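PDB 5C2V: hydrazine synthase subunit gamma from Candidatus Kuenenia stuttgartiensis, which forms the part of the hydrazine synthase complex that reduces nitric oxide to hydroxylamine, carrying two c-type hemes in two alpha-helical lobes. Local coordinates for residues A171-V184 with H298-L311. Numbering follows the deposited sequence.
Sequences AQKRGQKIFEDPKV and HLKQQELQDLVEYL
Y310 is a knob in the hole formed by Q172, G175, Q176 and F179 of helix 171-179. One face of its ring lies against the Q176 backbone, with Q176 CA 3.8 Å from the ring centroid in a CH-pi contact, and the CB and CG of Q176 continue along that face. An edge of the same ring is turned to F179 in an offset edge-to-face pair, planes 60° apart. With CG anti to its backbone N (chi1 -176°), F179 presents a ring face to Y310 CE2, while L307 CD1 meets the F179 ring at its edge. At G175, which has no side chain, the two backbones come together, G175 CA lying 4.2 Å from L307 CA. Here the first and last helices of this cytochrome c domain cross at -103°, axes 7.1 Å apart, much as the N- and C-terminal helices pair in class I cytochromes c. Beside the crossing, R174 NH1 bridges to D306, 2.7 Å from OD1 and hydrogen-bonded to OD2 on its syn side. I178 CG2 packs against L299 CD1 and L307 CD2, and the extended K183 lays CE over one face of the H298 imidazole. Further out, F161 O accepts from Q172 NE2, F179 touches heme-bound C186, and V184 and L311 touch the heme.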
# COMPACT_ATOMS: atom_id res chain seq x y z
N ALA C 171 -6.08 54.92 -53.79
CA ALA C 171 -7.01 54.29 -52.87
C ALA C 171 -6.85 54.95 -51.50
O ALA C 171 -7.83 55.26 -50.82
CB ALA C 171 -6.75 52.80 -52.79
N GLN C 172 -5.59 55.15 -51.12
CA GLN C 172 -5.25 55.81 -49.87
C GLN C 172 -5.63 57.29 -49.91
O GLN C 172 -6.13 57.84 -48.92
CB GLN C 172 -3.76 55.64 -49.57
CG GLN C 172 -3.34 54.20 -49.33
CD GLN C 172 -1.84 54.01 -49.36
OE1 GLN C 172 -1.08 54.96 -49.52
NE2 GLN C 172 -1.40 52.76 -49.20
N LYS C 173 -5.39 57.93 -51.05
CA LYS C 173 -5.82 59.31 -51.26
C LYS C 173 -7.33 59.40 -51.19
O LYS C 173 -7.89 60.37 -50.67
CB LYS C 173 -5.32 59.85 -52.60
CG LYS C 173 -3.85 60.22 -52.63
CD LYS C 173 -3.47 60.81 -53.98
CE LYS C 173 -2.14 60.27 -54.48
NZ LYS C 173 -2.24 59.73 -55.86
N ARG C 174 -8.00 58.39 -51.74
CA ARG C 174 -9.46 58.33 -51.70
C ARG C 174 -9.96 58.21 -50.26
O ARG C 174 -10.96 58.82 -49.89
CB ARG C 174 -9.97 57.15 -52.53
CG ARG C 174 -11.02 57.53 -53.56
CD ARG C 174 -11.43 56.33 -54.42
NE ARG C 174 -10.31 55.78 -55.18
CZ ARG C 174 -9.84 54.54 -55.02
NH1 ARG C 174 -10.39 53.72 -54.14
NH2 ARG C 174 -8.82 54.12 -55.76
N GLY C 175 -9.25 57.41 -49.46
CA GLY C 175 -9.62 57.21 -48.07
C GLY C 175 -9.33 58.41 -47.19
O GLY C 175 -10.01 58.62 -46.18
N GLN C 176 -8.32 59.19 -47.56
CA GLN C 176 -7.92 60.35 -46.77
C GLN C 176 -9.04 61.39 -46.71
O GLN C 176 -9.20 62.08 -45.70
CB GLN C 176 -6.66 60.99 -47.36
CG GLN C 176 -6.10 62.14 -46.53
CD GLN C 176 -4.84 62.73 -47.13
OE1 GLN C 176 -4.49 62.44 -48.28
NE2 GLN C 176 -4.15 63.56 -46.36
N LYS C 177 -9.82 61.48 -47.78
CA LYS C 177 -10.93 62.42 -47.83
C LYS C 177 -12.06 61.99 -46.90
O LYS C 177 -12.71 62.83 -46.28
CB LYS C 177 -11.45 62.56 -49.27
CG LYS C 177 -10.50 63.29 -50.20
CD LYS C 177 -11.11 63.43 -51.59
CE LYS C 177 -11.25 62.09 -52.28
NZ LYS C 177 -9.91 61.48 -52.54
N ILE C 178 -12.29 60.69 -46.82
CA ILE C 178 -13.30 60.14 -45.91
C ILE C 178 -12.86 60.33 -44.46
O ILE C 178 -13.65 60.70 -43.60
CB ILE C 178 -13.57 58.64 -46.19
CG1 ILE C 178 -14.55 58.48 -47.36
CG2 ILE C 178 -14.14 57.95 -44.96
CD1 ILE C 178 -13.94 58.68 -48.73
N PHE C 179 -11.57 60.09 -44.22
CA PHE C 179 -10.99 60.25 -42.89
C PHE C 179 -11.13 61.69 -42.38
O PHE C 179 -11.51 61.92 -41.23
CB PHE C 179 -9.51 59.85 -42.92
CG PHE C 179 -8.84 59.90 -41.57
CD1 PHE C 179 -8.85 58.80 -40.74
CD2 PHE C 179 -8.18 61.05 -41.15
CE1 PHE C 179 -8.22 58.84 -39.50
CE2 PHE C 179 -7.55 61.09 -39.92
CZ PHE C 179 -7.57 59.98 -39.09
N GLU C 180 -10.83 62.65 -43.25
CA GLU C 180 -10.80 64.05 -42.85
C GLU C 180 -12.13 64.76 -43.08
O GLU C 180 -12.25 65.96 -42.84
CB GLU C 180 -9.69 64.77 -43.61
CG GLU C 180 -8.30 64.25 -43.29
CD GLU C 180 -7.25 64.75 -44.26
OE1 GLU C 180 -6.05 64.72 -43.90
OE2 GLU C 180 -7.62 65.16 -45.37
N ASP C 181 -13.13 64.00 -43.53
CA ASP C 181 -14.48 64.53 -43.69
C ASP C 181 -15.02 64.99 -42.34
O ASP C 181 -15.01 64.24 -41.37
CB ASP C 181 -15.40 63.47 -44.31
CG ASP C 181 -16.72 64.04 -44.80
OD1 ASP C 181 -17.42 64.72 -44.01
OD2 ASP C 181 -17.06 63.81 -45.97
N PRO C 182 -15.48 66.25 -42.27
CA PRO C 182 -15.99 66.83 -41.02
C PRO C 182 -17.23 66.11 -40.50
O PRO C 182 -17.53 66.21 -39.31
CB PRO C 182 -16.32 68.28 -41.42
CG PRO C 182 -16.49 68.25 -42.90
CD PRO C 182 -15.52 67.22 -43.38
N LYS C 183 -17.94 65.41 -41.37
CA LYS C 183 -19.11 64.64 -40.95
C LYS C 183 -18.68 63.33 -40.30
O LYS C 183 -19.25 62.91 -39.29
CB LYS C 183 -20.04 64.36 -42.14
CG LYS C 183 -21.31 63.63 -41.75
CD LYS C 183 -22.18 63.33 -42.96
CE LYS C 183 -23.48 62.66 -42.54
NZ LYS C 183 -24.40 62.45 -43.69
N VAL C 184 -17.68 62.68 -40.88
CA VAL C 184 -17.11 61.47 -40.29
C VAL C 184 -16.40 61.83 -39.00
O VAL C 184 -16.63 61.21 -37.95
CB VAL C 184 -16.14 60.77 -41.26
CG1 VAL C 184 -15.58 59.51 -40.63
CG2 VAL C 184 -16.83 60.45 -42.57
N HIS C 298 -23.56 56.17 -42.54
CA HIS C 298 -23.98 56.61 -43.87
C HIS C 298 -23.02 56.16 -44.97
O HIS C 298 -23.40 56.08 -46.13
CB HIS C 298 -24.12 58.13 -43.89
CG HIS C 298 -22.88 58.85 -43.46
ND1 HIS C 298 -21.85 59.13 -44.33
CD2 HIS C 298 -22.49 59.32 -42.25
CE1 HIS C 298 -20.89 59.76 -43.67
NE2 HIS C 298 -21.25 59.89 -42.41
N LEU C 299 -21.78 55.86 -44.59
CA LEU C 299 -20.80 55.34 -45.54
C LEU C 299 -21.19 53.93 -45.96
O LEU C 299 -21.94 53.26 -45.26
CB LEU C 299 -19.40 55.34 -44.92
CG LEU C 299 -18.75 56.65 -44.44
CD1 LEU C 299 -17.33 56.38 -43.98
CD2 LEU C 299 -18.77 57.72 -45.52
N LYS C 300 -20.70 53.47 -47.11
CA LYS C 300 -20.88 52.06 -47.47
C LYS C 300 -19.60 51.57 -48.17
O LYS C 300 -18.70 52.36 -48.47
CB LYS C 300 -22.18 51.88 -48.30
CG LYS C 300 -22.30 50.63 -49.20
CD LYS C 300 -23.57 49.83 -48.93
CE LYS C 300 -23.57 48.54 -49.75
NZ LYS C 300 -22.66 47.52 -49.15
N GLN C 301 -19.56 50.28 -48.47
CA GLN C 301 -18.35 49.46 -48.51
C GLN C 301 -17.10 50.01 -49.21
O GLN C 301 -16.01 49.87 -48.67
CB GLN C 301 -18.70 48.12 -49.15
CG GLN C 301 -17.69 47.03 -48.87
CD GLN C 301 -17.56 46.73 -47.38
OE1 GLN C 301 -16.49 46.35 -46.91
NE2 GLN C 301 -18.65 46.90 -46.64
N GLN C 302 -17.23 50.60 -50.39
CA GLN C 302 -16.05 51.08 -51.11
C GLN C 302 -15.35 52.18 -50.30
O GLN C 302 -14.12 52.20 -50.18
CB GLN C 302 -16.42 51.57 -52.50
CG GLN C 302 -15.39 51.24 -53.57
CD GLN C 302 -14.14 52.10 -53.45
OE1 GLN C 302 -14.23 53.32 -53.36
NE2 GLN C 302 -12.98 51.45 -53.46
N GLU C 303 -16.16 53.08 -49.74
CA GLU C 303 -15.65 54.14 -48.87
C GLU C 303 -14.93 53.58 -47.65
O GLU C 303 -13.85 54.03 -47.29
CB GLU C 303 -16.80 55.05 -48.43
CG GLU C 303 -17.44 55.85 -49.55
CD GLU C 303 -18.57 56.73 -49.06
OE1 GLU C 303 -19.55 56.20 -48.49
OE2 GLU C 303 -18.48 57.97 -49.23
N LEU C 304 -15.56 52.59 -47.02
CA LEU C 304 -15.01 51.97 -45.81
C LEU C 304 -13.68 51.27 -46.11
O LEU C 304 -12.74 51.36 -45.32
CB LEU C 304 -16.01 50.97 -45.23
CG LEU C 304 -17.39 51.56 -44.92
CD1 LEU C 304 -18.43 50.47 -44.70
CD2 LEU C 304 -17.33 52.49 -43.72
N GLN C 305 -13.61 50.59 -47.25
CA GLN C 305 -12.40 49.90 -47.67
C GLN C 305 -11.29 50.90 -47.97
O GLN C 305 -10.13 50.66 -47.62
CB GLN C 305 -12.68 49.03 -48.91
CG GLN C 305 -13.60 47.85 -48.65
CD GLN C 305 -13.89 47.05 -49.91
OE1 GLN C 305 -13.35 47.34 -50.97
NE2 GLN C 305 -14.75 46.05 -49.79
N ASP C 306 -11.64 52.01 -48.61
CA ASP C 306 -10.68 53.07 -48.86
C ASP C 306 -10.14 53.63 -47.55
O ASP C 306 -8.94 53.87 -47.41
CB ASP C 306 -11.30 54.19 -49.69
CG ASP C 306 -11.41 53.84 -51.15
OD1 ASP C 306 -10.65 52.96 -51.61
OD2 ASP C 306 -12.24 54.46 -51.85
N LEU C 307 -11.04 53.83 -46.59
CA LEU C 307 -10.66 54.32 -45.27
C LEU C 307 -9.70 53.35 -44.58
O LEU C 307 -8.73 53.77 -43.94
CB LEU C 307 -11.91 54.54 -44.41
CG LEU C 307 -11.70 55.15 -43.02
CD1 LEU C 307 -10.83 56.39 -43.10
CD2 LEU C 307 -13.05 55.48 -42.39
N VAL C 308 -9.97 52.06 -44.74
CA VAL C 308 -9.10 51.02 -44.21
C VAL C 308 -7.72 51.11 -44.86
O VAL C 308 -6.70 51.03 -44.17
CB VAL C 308 -9.69 49.61 -44.45
CG1 VAL C 308 -8.63 48.54 -44.24
CG2 VAL C 308 -10.88 49.38 -43.54
N GLU C 309 -7.69 51.30 -46.17
CA GLU C 309 -6.43 51.43 -46.90
C GLU C 309 -5.63 52.65 -46.45
O GLU C 309 -4.40 52.60 -46.39
CB GLU C 309 -6.69 51.51 -48.41
CG GLU C 309 -7.06 50.18 -49.05
CD GLU C 309 -5.91 49.18 -49.03
OE1 GLU C 309 -4.74 49.62 -48.96
OE2 GLU C 309 -6.18 47.96 -49.07
N TYR C 310 -6.33 53.73 -46.13
CA TYR C 310 -5.68 54.93 -45.63
C TYR C 310 -5.12 54.70 -44.23
O TYR C 310 -4.05 55.20 -43.88
CB TYR C 310 -6.65 56.12 -45.62
CG TYR C 310 -6.07 57.37 -45.00
CD1 TYR C 310 -5.01 58.04 -45.59
CD2 TYR C 310 -6.60 57.90 -43.83
CE1 TYR C 310 -4.48 59.19 -45.03
CE2 TYR C 310 -6.08 59.04 -43.26
CZ TYR C 310 -5.02 59.68 -43.86
OH TYR C 310 -4.51 60.83 -43.30
N LEU C 311 -5.86 53.94 -43.42
CA LEU C 311 -5.38 53.55 -42.10
C LEU C 311 -4.11 52.72 -42.22
O LEU C 311 -3.18 52.87 -41.43
CB LEU C 311 -6.46 52.78 -41.34
CG LEU C 311 -7.65 53.62 -40.83
CD1 LEU C 311 -8.74 52.72 -40.27
CD2 LEU C 311 -7.18 54.62 -39.79